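Local coordinates for protein copper-containing nitrite reductase (Hyphomicrobium denitrificans 1NES1, PDB 6TFO) that probably reduces nitrite to nitric oxide with electrons passed through its copper centres, working as a homotrimer in denitrification, at residues Q179-T184 and P326-F331; K194-F199 and E294-Q299; E301-K306 and G360-S365; I354-G359 and G400-D405. All blocks are in the same frame, centred on the assembly; numbering follows the deposited sequence.

Interaction 1: Q179-T184 and P326-F331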
# COMPACT_ATOMS: atom_id res chain seq x y z
N GLN C 179 -6.90 -24.27 -27.61
CA GLN C 179 -6.17 -24.89 -26.48
C GLN C 179 -4.74 -24.33 -26.47
O GLN C 179 -3.89 -24.83 -27.24
CB GLN C 179 -6.26 -26.41 -26.62
CG GLN C 179 -6.00 -27.16 -25.33
CD GLN C 179 -7.16 -27.03 -24.38
OE1 GLN C 179 -8.33 -27.00 -24.78
NE2 GLN C 179 -6.86 -26.95 -23.09
N LEU C 180 -4.50 -23.28 -25.68
CA LEU C 180 -3.19 -22.59 -25.54
C LEU C 180 -2.21 -23.52 -24.80
O LEU C 180 -1.04 -23.59 -25.19
CB LEU C 180 -3.40 -21.27 -24.79
CG LEU C 180 -2.14 -20.53 -24.31
CD1 LEU C 180 -1.19 -20.27 -25.47
CD2 LEU C 180 -2.52 -19.21 -23.65
N ASP C 181 -2.69 -24.22 -23.77
CA ASP C 181 -1.88 -25.19 -22.98
C ASP C 181 -2.84 -26.28 -22.53
O ASP C 181 -4.05 -26.16 -22.82
CB ASP C 181 -1.15 -24.45 -21.85
CG ASP C 181 0.08 -25.11 -21.25
OD1 ASP C 181 0.23 -26.34 -21.41
OD2 ASP C 181 0.87 -24.37 -20.61
N ASP C 182 -2.32 -27.30 -21.84
CA ASP C 182 -2.96 -28.51 -21.30
C ASP C 182 -4.36 -28.24 -20.69
O ASP C 182 -5.31 -29.02 -20.96
CB ASP C 182 -1.97 -29.07 -20.28
CG ASP C 182 -2.09 -30.54 -19.96
OD1 ASP C 182 -2.68 -31.29 -20.76
OD2 ASP C 182 -1.59 -30.92 -18.89
N LYS C 183 -4.48 -27.21 -19.84
CA LYS C 183 -5.72 -26.86 -19.08
C LYS C 183 -6.04 -25.37 -19.22
O LYS C 183 -6.73 -24.81 -18.34
CB LYS C 183 -5.57 -27.15 -17.59
CG LYS C 183 -5.23 -28.59 -17.21
CD LYS C 183 -4.72 -28.70 -15.78
CE LYS C 183 -4.23 -30.09 -15.43
NZ LYS C 183 -4.39 -30.35 -13.99
N THR C 184 -5.54 -24.73 -20.28
CA THR C 184 -5.68 -23.26 -20.45
C THR C 184 -6.06 -22.95 -21.89
O THR C 184 -5.55 -23.59 -22.82
CB THR C 184 -4.48 -22.48 -19.86
OG1 THR C 184 -4.06 -21.43 -20.72
CG2 THR C 184 -3.31 -23.36 -19.52
N PRO C 326 5.38 -10.35 -22.94
CA PRO C 326 4.48 -11.48 -23.15
C PRO C 326 4.66 -12.56 -22.07
O PRO C 326 5.65 -12.55 -21.35
CB PRO C 326 4.95 -12.02 -24.50
CG PRO C 326 6.43 -11.75 -24.48
CD PRO C 326 6.55 -10.39 -23.83
N GLU C 327 3.69 -13.46 -22.00
CA GLU C 327 3.69 -14.60 -21.05
C GLU C 327 3.99 -15.88 -21.81
O GLU C 327 4.62 -16.77 -21.23
CB GLU C 327 2.35 -14.70 -20.33
CG GLU C 327 2.08 -13.57 -19.33
CD GLU C 327 3.11 -13.47 -18.22
OE1 GLU C 327 3.74 -14.52 -17.87
OE2 GLU C 327 3.29 -12.33 -17.75
N TYR C 328 3.51 -15.96 -23.05
CA TYR C 328 3.67 -17.16 -23.92
C TYR C 328 4.53 -16.81 -25.14
O TYR C 328 4.28 -15.80 -25.81
CB TYR C 328 2.30 -17.70 -24.32
CG TYR C 328 1.48 -18.23 -23.16
CD1 TYR C 328 0.77 -17.37 -22.33
CD2 TYR C 328 1.40 -19.59 -22.92
CE1 TYR C 328 0.02 -17.86 -21.28
CE2 TYR C 328 0.65 -20.10 -21.87
CZ TYR C 328 -0.03 -19.23 -21.04
OH TYR C 328 -0.79 -19.71 -20.02
N PHE C 329 5.57 -17.63 -25.35
CA PHE C 329 6.39 -17.71 -26.59
C PHE C 329 6.08 -19.06 -27.24
O PHE C 329 6.39 -20.10 -26.59
CB PHE C 329 7.87 -17.60 -26.24
CG PHE C 329 8.36 -16.19 -26.02
CD1 PHE C 329 8.70 -15.39 -27.09
CD2 PHE C 329 8.45 -15.67 -24.75
CE1 PHE C 329 9.16 -14.09 -26.89
CE2 PHE C 329 8.89 -14.37 -24.55
CZ PHE C 329 9.25 -13.59 -25.62
N LEU C 330 5.50 -19.07 -28.44
CA LEU C 330 4.93 -20.30 -29.04
C LEU C 330 5.43 -20.57 -30.47
O LEU C 330 5.53 -19.62 -31.29
CB LEU C 330 3.40 -20.18 -29.04
CG LEU C 330 2.77 -19.83 -27.70
CD1 LEU C 330 1.33 -19.41 -27.91
CD2 LEU C 330 2.89 -20.98 -26.72
N PHE C 331 5.68 -21.86 -30.75
CA PHE C 331 5.75 -22.41 -32.13
C PHE C 331 4.36 -22.92 -32.52
O PHE C 331 3.82 -23.74 -31.78
CB PHE C 331 6.76 -23.56 -32.23
CG PHE C 331 8.21 -23.16 -32.05
CD1 PHE C 331 8.72 -22.04 -32.68
CD2 PHE C 331 9.06 -23.94 -31.28
CE1 PHE C 331 10.05 -21.68 -32.51
CE2 PHE C 331 10.40 -23.59 -31.13
CZ PHE C 331 10.89 -22.46 -31.73
O HOH W 1 -0.43 -22.13 -19.33
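The ring of Tyr328 has the side chain of Leu180 on one face and a water at its edge. Methyl CD2 of Leu180 stands 3.6 Å from the centroid of the Tyr328 ring, only 12° off the ring normal. This is a CH-pi contact over the centre of the face. Leu180 CG is anti to the backbone N (chi1 169°), which brings it over the CE2 side of the ring, and both methyls lie over this same face. CD2 takes the centre and the OH side, while CD1 lies closer to CD2 of Tyr328. The same CD1 also touches CD1 of Leu330 at 3.6 Å, and these two leucine side chains cross at about a right angle.

The water lies in the plane of the Tyr328 ring. It is 2.5 Å from Tyr328 OH and donates to Asp181 OD2 at 2.9 Å. The phenol has a further partner in Gln314 NE2. Thr184 OG1 comes tip to tip with Tyr328 OH, but at 3.8 Å the two do not bond. Buried here, Thr184 OG1 has no hydrogen-bond partner in the model.

The segment 179-184 is shaped by its own bonds. Asp181 O accepts from Thr184 N, closing a type I turn, and from Gln179 NE2 at 2.9 Å. Leu180 and Asp181 both face Thr184, a classic beta bulge at the turn. The contact is mainly apolar packing, with one water bridge, between two beta-sandwich cupredoxin domains: the hairpin of strands 166-181 and 184-191 lies against edge strand 328-331 of the next domain.

Interaction 2: K194-F199 and E294-Q299; sequences KVPGPF and EFYVMQ
Aromatic and CH-pi contacts centre on the ring of Tyr296, which is sandwiched between Pro196 and Phe199. Phe199 turns its edge to one face, with the ring planes at 84° and the centroids 5.0 Å apart. This is a T-shaped pair. CD2 of Phe199 stands over the centre of the Tyr296 ring, and CB of Phe199 packs on the same face nearer CE2. On the opposite face, CG of Pro196 lies 3.4 Å from Tyr296 CZ, offset toward the rim. Tyr296 CG is anti to the backbone N (chi1 -176°), which directs the start of the ring toward the loop.

The loop 194-199 leads into strand 200-203 of one cupredoxin domain, and the strand 293-302 belongs to the next. The contact therefore joins two beta sandwiches of the multicopper oxidase type. A cis peptide bond precedes Pro196 in this loop.

One hydrogen bond crosses the contact. Tyr296 OH donates to Gly197 O at 2.7 Å, reaching it from 42° out of the carbonyl plane. The same hydroxyl also bonds Leu279 N, so strand 277-283 shares in fixing the phenol.

The remaining packing is apolar. CB of Pro196 rests 3.5 Å from Met298 SD, and CB and CG of Met298 also lie against the proline ring. The Met298 side chain also touches Tyr277 and Leu279. It is about 10 Å from a bound copper ion.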
# COMPACT_ATOMS: atom_id res chain seq x y z
N LYS C 194 -6.32 -21.93 -37.74
CA LYS C 194 -5.02 -22.50 -37.28
C LYS C 194 -3.92 -21.44 -37.26
O LYS C 194 -4.07 -20.38 -37.91
CB LYS C 194 -4.66 -23.71 -38.15
CG LYS C 194 -5.04 -25.06 -37.56
CD LYS C 194 -5.66 -26.01 -38.56
CE LYS C 194 -5.45 -27.47 -38.20
NZ LYS C 194 -5.43 -27.70 -36.72
N VAL C 195 -2.86 -21.70 -36.50
CA VAL C 195 -1.72 -20.76 -36.29
C VAL C 195 -0.44 -21.56 -36.47
O VAL C 195 -0.23 -22.53 -35.76
CB VAL C 195 -1.75 -20.11 -34.89
CG1 VAL C 195 -0.58 -19.16 -34.67
CG2 VAL C 195 -3.05 -19.38 -34.65
N PRO C 196 0.43 -21.21 -37.45
CA PRO C 196 0.16 -20.13 -38.41
C PRO C 196 -0.92 -20.47 -39.45
O PRO C 196 -1.34 -21.60 -39.53
CB PRO C 196 1.50 -19.94 -39.12
CG PRO C 196 2.14 -21.32 -39.05
CD PRO C 196 1.74 -21.82 -37.68
N GLY C 197 -1.31 -19.46 -40.24
CA GLY C 197 -2.26 -19.60 -41.37
C GLY C 197 -1.73 -20.55 -42.44
O GLY C 197 -0.64 -21.10 -42.32
N PRO C 198 -2.52 -20.82 -43.51
CA PRO C 198 -2.08 -21.72 -44.57
C PRO C 198 -0.74 -21.28 -45.15
O PRO C 198 -0.54 -20.09 -45.26
CB PRO C 198 -3.22 -21.63 -45.60
CG PRO C 198 -4.43 -21.29 -44.76
CD PRO C 198 -3.89 -20.33 -43.72
N PHE C 199 0.14 -22.24 -45.45
CA PHE C 199 1.39 -22.02 -46.24
C PHE C 199 1.00 -21.80 -47.72
O PHE C 199 0.47 -22.71 -48.35
CB PHE C 199 2.35 -23.20 -46.08
CG PHE C 199 3.74 -22.96 -46.62
CD1 PHE C 199 4.00 -23.04 -47.98
CD2 PHE C 199 4.78 -22.65 -45.76
CE1 PHE C 199 5.28 -22.81 -48.47
CE2 PHE C 199 6.06 -22.43 -46.25
CZ PHE C 199 6.31 -22.51 -47.60
N GLU C 294 10.22 -31.15 -46.13
CA GLU C 294 9.95 -29.73 -45.81
C GLU C 294 9.04 -29.59 -44.58
O GLU C 294 8.14 -30.45 -44.37
CB GLU C 294 9.28 -29.09 -47.01
CG GLU C 294 10.14 -29.09 -48.25
CD GLU C 294 9.55 -28.20 -49.33
OE1 GLU C 294 8.36 -28.42 -49.69
OE2 GLU C 294 10.26 -27.26 -49.76
N PHE C 295 9.24 -28.51 -43.82
CA PHE C 295 8.48 -28.19 -42.59
C PHE C 295 8.16 -26.69 -42.54
O PHE C 295 8.96 -25.85 -43.02
CB PHE C 295 9.28 -28.59 -41.35
CG PHE C 295 9.44 -30.07 -41.17
CD1 PHE C 295 8.33 -30.87 -40.94
CD2 PHE C 295 10.69 -30.67 -41.20
CE1 PHE C 295 8.47 -32.24 -40.74
CE2 PHE C 295 10.83 -32.04 -41.00
CZ PHE C 295 9.72 -32.82 -40.76
N TYR C 296 7.01 -26.40 -41.92
CA TYR C 296 6.40 -25.06 -41.72
C TYR C 296 6.37 -24.74 -40.21
O TYR C 296 5.63 -25.41 -39.47
CB TYR C 296 5.00 -25.09 -42.30
CG TYR C 296 4.22 -23.81 -42.29
CD1 TYR C 296 4.82 -22.57 -42.11
CD2 TYR C 296 2.87 -23.84 -42.55
CE1 TYR C 296 4.08 -21.41 -42.18
CE2 TYR C 296 2.12 -22.69 -42.63
CZ TYR C 296 2.72 -21.46 -42.43
OH TYR C 296 1.95 -20.34 -42.50
N VAL C 297 7.19 -23.80 -39.77
CA VAL C 297 7.27 -23.37 -38.34
C VAL C 297 7.25 -21.83 -38.26
O VAL C 297 8.01 -21.17 -39.00
CB VAL C 297 8.50 -23.96 -37.64
CG1 VAL C 297 8.62 -23.45 -36.21
CG2 VAL C 297 8.48 -25.49 -37.66
N MET C 298 6.39 -21.29 -37.39
CA MET C 298 6.32 -19.84 -37.11
C MET C 298 6.28 -19.61 -35.59
O MET C 298 5.62 -20.38 -34.87
CB MET C 298 5.11 -19.19 -37.78
CG MET C 298 5.24 -19.13 -39.28
SD MET C 298 4.20 -17.86 -40.05
CE MET C 298 5.25 -16.42 -39.97
N GLN C 299 7.02 -18.59 -35.13
CA GLN C 299 7.14 -18.23 -33.70
C GLN C 299 6.32 -16.97 -33.47
O GLN C 299 6.37 -16.04 -34.29
CB GLN C 299 8.61 -18.01 -33.30
CG GLN C 299 8.81 -17.42 -31.92
CD GLN C 299 10.28 -17.33 -31.60
OE1 GLN C 299 11.07 -18.21 -31.95
NE2 GLN C 299 10.65 -16.25 -30.93

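Interaction 3: E301-K306 and G360-S365; sequences EIYTVK and GPNFTS
Glu301 grips the loop 360-365 with both its backbone and its carboxylate. The loop links strands 351-360 and 365-370 of a cupredoxin beta sandwich, crossing from one sheet to the other. Strand 293-302, which carries Glu301, lies beside 351-360 in the first of these sheets.

Backbone pairing comes first. Glu301 N donates to Gly360 O at 2.8 Å, at the end of the strand pair. Gly360, with its positive phi, and the cis peptide before Pro361 turn the chain here.

The carboxylate then takes the N-H groups that follow. Asn362 N reaches the syn lone pair of Glu301 OE1 at 3.0 Å, with a weak second branch to OE2. Phe363 N meets Glu301 OE2 at 2.9 Å, from 44° above the carboxylate plane. A water also donates to Glu301 OE2 and to Phe363 O. The chain of Glu301 is bent at chi2 (108°), which turns CD back toward the loop. This buried carboxylate thus has several donors, which would probably stabilise its charge.

Tyr303 adds a side-chain network. Its OH donates to Glu301 OE1 at 2.7 Å on the anti side, and accepts from Asn362 ND2. The amide is also bonded to Ser422 of the second subunit, so the network reaches the subunit interface.

Nonpolar contacts are fewer. CE1 of Tyr303 meets CD of Pro361 at 4.0 Å, and Pro361 packs on helix 268-274.

At the edge of the Phe363 ring, in its plane, lie two oxygens, Glu301 OE1 and Tyr303 OH, with Phe363 CE1 3.9 Å from Tyr303 OH.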
# COMPACT_ATOMS: atom_id res chain seq x y z
N GLU C 301 4.22 -14.56 -29.94
CA GLU C 301 4.03 -14.28 -28.49
C GLU C 301 2.54 -14.07 -28.20
O GLU C 301 1.80 -13.58 -29.06
CB GLU C 301 4.85 -13.05 -28.06
CG GLU C 301 6.25 -12.93 -28.67
CD GLU C 301 6.42 -11.83 -29.71
OE1 GLU C 301 5.72 -10.79 -29.61
OE2 GLU C 301 7.28 -11.99 -30.60
N ILE C 302 2.12 -14.43 -26.99
CA ILE C 302 0.76 -14.14 -26.46
C ILE C 302 0.94 -13.42 -25.11
O ILE C 302 1.83 -13.82 -24.32
CB ILE C 302 -0.09 -15.43 -26.42
CG1 ILE C 302 -0.48 -15.86 -27.84
CG2 ILE C 302 -1.31 -15.27 -25.53
CD1 ILE C 302 -1.28 -17.14 -27.91
N TYR C 303 0.16 -12.37 -24.92
CA TYR C 303 0.26 -11.39 -23.80
C TYR C 303 -0.99 -11.55 -22.92
O TYR C 303 -2.03 -10.95 -23.21
CB TYR C 303 0.38 -9.98 -24.37
CG TYR C 303 1.60 -9.74 -25.21
CD1 TYR C 303 1.66 -10.18 -26.53
CD2 TYR C 303 2.71 -9.10 -24.70
CE1 TYR C 303 2.78 -9.97 -27.32
CE2 TYR C 303 3.85 -8.88 -25.47
CZ TYR C 303 3.89 -9.32 -26.79
OH TYR C 303 5.00 -9.12 -27.55
N THR C 304 -0.90 -12.39 -21.89
CA THR C 304 -2.05 -12.73 -21.02
C THR C 304 -1.97 -11.96 -19.70
O THR C 304 -0.83 -11.70 -19.22
CB THR C 304 -2.12 -14.23 -20.76
OG1 THR C 304 -0.88 -14.67 -20.19
CG2 THR C 304 -2.42 -15.01 -22.02
N VAL C 305 -3.14 -11.64 -19.15
CA VAL C 305 -3.34 -11.03 -17.80
C VAL C 305 -2.59 -11.89 -16.78
O VAL C 305 -1.79 -11.31 -16.03
CB VAL C 305 -4.84 -10.91 -17.46
CG1 VAL C 305 -5.06 -10.51 -16.00
CG2 VAL C 305 -5.56 -9.93 -18.38
N LYS C 306 -2.81 -13.21 -16.78
CA LYS C 306 -2.25 -14.16 -15.78
C LYS C 306 -0.95 -14.76 -16.31
O LYS C 306 -0.79 -14.96 -17.52
CB LYS C 306 -3.20 -15.31 -15.46
CG LYS C 306 -4.57 -14.94 -14.90
CD LYS C 306 -4.52 -14.22 -13.58
CE LYS C 306 -5.89 -13.92 -13.03
NZ LYS C 306 -5.84 -13.70 -11.56
N GLY C 360 5.50 -12.80 -34.57
CA GLY C 360 5.84 -11.86 -33.48
C GLY C 360 4.66 -11.69 -32.52
O GLY C 360 4.21 -12.67 -31.95
N PRO C 361 4.12 -10.46 -32.33
CA PRO C 361 4.49 -9.28 -33.11
C PRO C 361 5.79 -8.53 -32.79
O PRO C 361 6.08 -7.60 -33.52
CB PRO C 361 3.37 -8.29 -32.76
CG PRO C 361 3.03 -8.63 -31.34
CD PRO C 361 3.08 -10.15 -31.34
N ASN C 362 6.53 -8.89 -31.74
CA ASN C 362 7.55 -7.95 -31.19
C ASN C 362 8.96 -8.52 -31.14
O ASN C 362 9.87 -7.70 -31.32
CB ASN C 362 7.09 -7.44 -29.83
CG ASN C 362 5.93 -6.49 -29.99
OD1 ASN C 362 5.97 -5.61 -30.83
ND2 ASN C 362 4.90 -6.66 -29.18
N PHE C 363 9.16 -9.83 -30.90
CA PHE C 363 10.47 -10.42 -30.53
C PHE C 363 11.17 -11.11 -31.72
O PHE C 363 10.53 -11.91 -32.46
CB PHE C 363 10.27 -11.39 -29.36
CG PHE C 363 10.08 -10.69 -28.05
CD1 PHE C 363 8.86 -10.14 -27.71
CD2 PHE C 363 11.13 -10.55 -27.17
CE1 PHE C 363 8.70 -9.47 -26.52
CE2 PHE C 363 10.97 -9.88 -25.97
CZ PHE C 363 9.75 -9.35 -25.65
N THR C 364 12.48 -10.86 -31.83
CA THR C 364 13.43 -11.50 -32.78
C THR C 364 13.85 -12.87 -32.23
O THR C 364 14.30 -12.94 -31.08
CB THR C 364 14.64 -10.58 -33.01
OG1 THR C 364 14.15 -9.39 -33.64
CG2 THR C 364 15.71 -11.18 -33.89
N SER C 365 13.69 -13.92 -33.02
CA SER C 365 14.05 -15.30 -32.62
C SER C 365 15.52 -15.57 -32.95
O SER C 365 15.96 -15.18 -34.04
CB SER C 365 13.16 -16.31 -33.28
OG SER C 365 13.48 -17.61 -32.83
O HOH W 2 8.82 -14.02 -31.40

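Interaction 4: I354-G359 and G400-D405; sequences IFFGVG and GATIVD
Strands 354-359 and 400-405 pair antiparallel within one sheet of a cupredoxin beta sandwich. The contact is buried, and the axes of the two segments approach to 4.7 Å, their directions 163° apart.

A backbone ladder holds it. Ile354 and Val404 form a hydrogen-bonded pair: Ile354 N gives to Val404 O at 2.9 Å, and Val404 N returns a longer bond to Ile354 O. Phe356 and Thr402 form the next such pair, in which Thr402 N to Phe356 O, at 2.8 Å, is the shorter bond. Val358 N also gives a single bond to Gly400 O, where the pairing is loose. Phe355 with Ile403 and Gly357 with Ala401 are the non-hydrogen-bonded pairs between. Gly357 and Ala401 come close, with their CA atoms 3.8 Å apart.

Side chains line up on the two faces. On one, Phe355 and Ile403 lie side by side and point the same way. CD1 of Phe355 touches CG1 of Ile403 at 3.6 Å. Phe355 CG and Ile403 CG1 are both anti to the carbonyl carbon (chi1 -60° and -65°), in keeping with this shared direction. On the other face, CB of Ile354 meets CG2 of Val404 at 3.8 Å. Thr402 CG2 lies near the plane of the Phe356 ring, at its edge. Thr402 OG1 bonds Tyr378 O.

Strand 351-360 has 293-302 on its other flank, and strand 400-407 has 374-377. The face with Phe355 and Ala401 packs on strand 277-283 of the preceding domain. Ala401 also touches Gln392 of the second subunit. The face with Phe356 turns to strand 365-370, where that ring stacks on Phe367.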
# COMPACT_ATOMS: atom_id res chain seq x y z
N ILE C 354 13.43 -26.38 -43.25
CA ILE C 354 12.43 -25.67 -42.39
C ILE C 354 12.22 -24.26 -42.95
O ILE C 354 13.19 -23.48 -42.98
CB ILE C 354 12.88 -25.65 -40.92
CG1 ILE C 354 13.19 -27.06 -40.39
CG2 ILE C 354 11.83 -24.94 -40.08
CD1 ILE C 354 13.80 -27.09 -39.02
N PHE C 355 11.00 -23.97 -43.41
CA PHE C 355 10.49 -22.59 -43.59
C PHE C 355 10.11 -22.05 -42.21
O PHE C 355 9.12 -22.53 -41.62
CB PHE C 355 9.28 -22.57 -44.52
CG PHE C 355 9.55 -23.10 -45.90
CD1 PHE C 355 10.23 -22.33 -46.82
CD2 PHE C 355 9.12 -24.36 -46.26
CE1 PHE C 355 10.48 -22.83 -48.10
CE2 PHE C 355 9.37 -24.84 -47.53
CZ PHE C 355 10.05 -24.08 -48.45
N PHE C 356 10.90 -21.11 -41.70
CA PHE C 356 10.77 -20.54 -40.33
C PHE C 356 10.52 -19.04 -40.44
O PHE C 356 11.38 -18.32 -40.97
CB PHE C 356 12.02 -20.78 -39.48
CG PHE C 356 11.91 -20.18 -38.10
CD1 PHE C 356 11.09 -20.75 -37.15
CD2 PHE C 356 12.59 -19.03 -37.77
CE1 PHE C 356 10.98 -20.19 -35.88
CE2 PHE C 356 12.48 -18.46 -36.52
CZ PHE C 356 11.67 -19.03 -35.57
N GLY C 357 9.39 -18.60 -39.89
CA GLY C 357 9.03 -17.17 -39.85
C GLY C 357 8.60 -16.74 -38.46
O GLY C 357 8.10 -17.58 -37.70
N VAL C 358 8.76 -15.47 -38.16
CA VAL C 358 8.32 -14.87 -36.87
C VAL C 358 7.15 -13.94 -37.18
O VAL C 358 7.39 -12.85 -37.76
CB VAL C 358 9.49 -14.12 -36.19
CG1 VAL C 358 9.08 -13.57 -34.85
CG2 VAL C 358 10.70 -15.02 -36.05
N GLY C 359 5.94 -14.38 -36.83
CA GLY C 359 4.74 -13.52 -36.75
C GLY C 359 4.96 -12.42 -35.73
O GLY C 359 4.70 -11.23 -36.05
N GLY C 400 9.78 -11.09 -40.44
CA GLY C 400 10.85 -11.75 -41.18
C GLY C 400 10.65 -13.25 -41.20
O GLY C 400 9.91 -13.81 -40.34
N ALA C 401 11.27 -13.90 -42.18
CA ALA C 401 11.32 -15.36 -42.33
C ALA C 401 12.66 -15.71 -42.96
O ALA C 401 13.35 -14.80 -43.42
CB ALA C 401 10.17 -15.86 -43.18
N THR C 402 13.02 -16.98 -42.87
CA THR C 402 14.26 -17.57 -43.42
C THR C 402 13.94 -19.00 -43.87
O THR C 402 12.79 -19.48 -43.65
CB THR C 402 15.42 -17.54 -42.42
OG1 THR C 402 16.64 -17.85 -43.11
CG2 THR C 402 15.26 -18.52 -41.28
N ILE C 403 14.93 -19.61 -44.51
CA ILE C 403 14.95 -21.04 -44.88
C ILE C 403 16.25 -21.59 -44.32
O ILE C 403 17.28 -20.95 -44.52
CB ILE C 403 14.85 -21.20 -46.40
CG1 ILE C 403 13.49 -20.70 -46.92
CG2 ILE C 403 15.13 -22.64 -46.80
CD1 ILE C 403 13.43 -20.52 -48.42
N VAL C 404 16.18 -22.71 -43.61
CA VAL C 404 17.38 -23.47 -43.20
C VAL C 404 17.20 -24.88 -43.76
O VAL C 404 16.05 -25.35 -43.84
CB VAL C 404 17.58 -23.48 -41.68
CG1 VAL C 404 17.78 -22.08 -41.13
CG2 VAL C 404 16.44 -24.19 -40.96
N ASP C 405 18.30 -25.52 -44.17
CA ASP C 405 18.32 -26.97 -44.47
C ASP C 405 19.55 -27.59 -43.81
O ASP C 405 20.51 -26.87 -43.50
CB ASP C 405 18.18 -27.23 -45.97
CG ASP C 405 19.23 -26.58 -46.85
OD1 ASP C 405 20.44 -26.94 -46.71
OD2 ASP C 405 18.83 -25.72 -47.69

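Overall arrangement
All four contacts are buried and reach one six-stranded sheet, which runs 328-331, 293-302, 351-360, 400-407 and onward. Interaction 4 is pairing within that sheet and rests on a backbone ladder. Interactions 1 and 2 join it to the preceding cupredoxin domain by aromatic and aliphatic packing, with few polar links. Interaction 3 differs most, since a buried carboxylate gathers the N-H groups of a loop. Interactions 2 and 3 share strand 293-302, and Gln299 OE1 meets Ser365 OG between them. Interactions 2 and 4 are neighbours, with centres about 10 Å apart. Interactions 3 and 4 both touch the second subunit, whereas interactions 1 and 2 touch no other chain.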